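Local coordinates for protein antitoxin RelF (Mycobacterium tuberculosis, PDB 3G5O) that neutralises its partner toxin RelG by direct binding and, together with that toxin, binds DNA and represses its own promoter, at residues Leu11-Ser14 with Thr15-Lys19. Residues are numbered along the deposited sequence; the frame is centred on the assembly and turned at random.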
ATOM      1  N   LEU A  11     -13.684  19.365   0.385  1.00 38.55           N
ATOM      2  CA  LEU A  11     -14.794  20.061   0.999  1.00 37.62           C
ATOM      3  C   LEU A  11     -14.444  20.688   2.334  1.00 37.11           C
ATOM      4  O   LEU A  11     -13.714  20.094   3.129  1.00 37.45           O
ATOM      5  CB  LEU A  11     -15.987  19.112   1.191  1.00 36.80           C
ATOM      6  CG  LEU A  11     -16.801  18.670  -0.034  1.00 37.79           C
ATOM      7  CD1 LEU A  11     -17.830  17.691   0.442  1.00 37.94           C
ATOM      8  CD2 LEU A  11     -17.507  19.849  -0.754  1.00 35.68           C
ATOM      9  N   PRO A  12     -14.996  21.885   2.601  1.00 37.05           N
ATOM     10  CA  PRO A  12     -14.823  22.465   3.934  1.00 36.08           C
ATOM     11  C   PRO A  12     -15.636  21.706   4.968  1.00 35.65           C
ATOM     12  O   PRO A  12     -16.658  21.125   4.636  1.00 34.45           O
ATOM     13  CB  PRO A  12     -15.353  23.906   3.781  1.00 36.63           C
ATOM     14  CG  PRO A  12     -16.192  23.900   2.523  1.00 36.47           C
ATOM     15  CD  PRO A  12     -15.662  22.809   1.645  1.00 36.64           C
ATOM     16  N   ILE A  13     -15.172  21.730   6.211  1.00 34.91           N
ATOM     17  CA  ILE A  13     -15.822  21.053   7.303  1.00 36.22           C
ATOM     18  C   ILE A  13     -17.253  21.575   7.513  1.00 36.42           C
ATOM     19  O   ILE A  13     -18.147  20.792   7.853  1.00 36.24           O
ATOM     20  CB  ILE A  13     -14.947  21.168   8.578  1.00 36.45           C
ATOM     21  CG1 ILE A  13     -15.041  19.923   9.449  1.00 35.70           C
ATOM     22  CG2 ILE A  13     -15.241  22.458   9.358  1.00 38.85           C
ATOM     23  CD1 ILE A  13     -14.024  19.936  10.610  1.00 34.46           C
ATOM     24  N   SER A  14     -17.474  22.880   7.262  1.00 36.35           N
ATOM     25  CA  SER A  14     -18.819  23.484   7.321  1.00 36.87           C
ATOM     26  C   SER A  14     -19.820  22.838   6.359  1.00 37.01           C
ATOM     27  O   SER A  14     -20.998  22.744   6.670  1.00 37.91           O
ATOM     28  CB  SER A  14     -18.771  25.003   7.086  1.00 36.95           C
ATOM     29  OG  SER A  14     -18.274  25.306   5.787  1.00 37.75           O
ATOM     30  N   THR A  15     -19.355  22.383   5.204  1.00 36.62           N
ATOM     31  CA  THR A  15     -20.217  21.693   4.269  1.00 36.55           C
ATOM     32  C   THR A  15     -20.580  20.308   4.802  1.00 37.51           C
ATOM     33  O   THR A  15     -21.695  19.826   4.564  1.00 37.33           O
ATOM     34  CB  THR A  15     -19.554  21.609   2.883  1.00 36.70           C
ATOM     35  OG1 THR A  15     -19.256  22.934   2.418  1.00 36.44           O
ATOM     36  CG2 THR A  15     -20.455  20.903   1.864  1.00 35.83           C
ATOM     37  N   ILE A  16     -19.652  19.671   5.528  1.00 37.86           N
ATOM     38  CA  ILE A  16     -19.911  18.335   6.081  1.00 38.51           C
ATOM     39  C   ILE A  16     -20.888  18.361   7.272  1.00 39.54           C
ATOM     40  O   ILE A  16     -21.815  17.558   7.334  1.00 39.40           O
ATOM     41  CB  ILE A  16     -18.607  17.560   6.460  1.00 38.39           C
ATOM     42  CG1 ILE A  16     -17.575  17.580   5.315  1.00 38.37           C
ATOM     43  CG2 ILE A  16     -18.922  16.116   6.867  1.00 37.82           C
ATOM     44  CD1 ILE A  16     -17.993  16.848   4.068  1.00 39.12           C
ATOM     45  N   LYS A  17     -20.668  19.286   8.200  1.00 41.03           N
ATOM     46  CA  LYS A  17     -21.441  19.382   9.446  1.00 42.59           C
ATOM     47  C   LYS A  17     -22.949  19.429   9.200  1.00 42.68           C
ATOM     48  O   LYS A  17     -23.442  20.278   8.456  1.00 42.77           O
ATOM     49  CB  LYS A  17     -21.040  20.631  10.244  1.00 43.15           C
ATOM     50  CG  LYS A  17     -19.577  20.704  10.742  1.00 46.47           C
ATOM     51  CD  LYS A  17     -19.469  21.675  11.933  1.00 50.53           C
ATOM     52  CE  LYS A  17     -18.090  22.330  12.038  1.00 53.05           C
ATOM     53  NZ  LYS A  17     -17.960  23.546  11.169  1.00 54.54           N
ATOM     54  N   GLY A  18     -23.678  18.520   9.835  1.00 42.80           N
ATOM     55  CA  GLY A  18     -25.140  18.487   9.700  1.00 42.48           C
ATOM     56  C   GLY A  18     -25.630  17.522   8.633  1.00 41.92           C
ATOM     57  O   GLY A  18     -26.797  17.076   8.690  1.00 42.68           O
ATOM     58  N   LYS A  19     -24.752  17.221   7.656  1.00 40.17           N
ATOM     59  CA  LYS A  19     -24.995  16.176   6.658  1.00 37.94           C
ATOM     60  C   LYS A  19     -24.058  14.951   6.860  1.00 35.74           C
ATOM     61  O   LYS A  19     -23.757  14.215   5.919  1.00 34.15           O
ATOM     62  CB  LYS A  19     -24.938  16.730   5.215  1.00 38.45           C
ATOM     63  CG  LYS A  19     -26.232  17.491   4.742  1.00 40.06           C
ATOM     64  CD  LYS A  19     -26.679  17.038   3.340  1.00 42.51           C
ATOM     65  CE  LYS A  19     -28.109  17.488   2.993  1.00 45.42           C
ATOM     66  NZ  LYS A  19     -28.137  18.764   2.201  1.00 44.54           N
TER
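With CG of L11 anti to its carbonyl carbon (chi1 -73°) and CG1 of I16 set likewise beside its backbone N (chi1 -49°), a bend at chi2 (-66°) carries CD1 of I16 to L11; the two side chains meet at about a right angle, CD1 of L11 lying 3.7 Å from CD1 of I16. The pair bridges a strand-to-helix junction in the Phd/YefM fold, where strand 8-12 runs straight into the one-turn helix 13-16, and F23 of helix 20-28 touches both residues. P12 occupies the N-cap, and its carbonyl O accepts weak bonds from the N of T15 (3.0 Å) and from the N of I16. T15 sets OG1 beside the proline ring, 3.2 Å from CG of P12. CG2 of T15 lies 4.1 Å from CD2 of L11. I13 and I16 both pack on strand 33-38 (on I36 and I34) and on the second RelF subunit (on its N21 and L20), so this face of the short helix lies against both the sheet and the dimer partner. A type II turn from I16 to K19 then leads toward helix 20-28. K17 folds back over I13, its chain bent at the last torsion, which leaves NZ of K17 3.4 Å from CG2 of I13. The backbone N of K17 donates an almost straight bond to O of I13 at 3.0 Å.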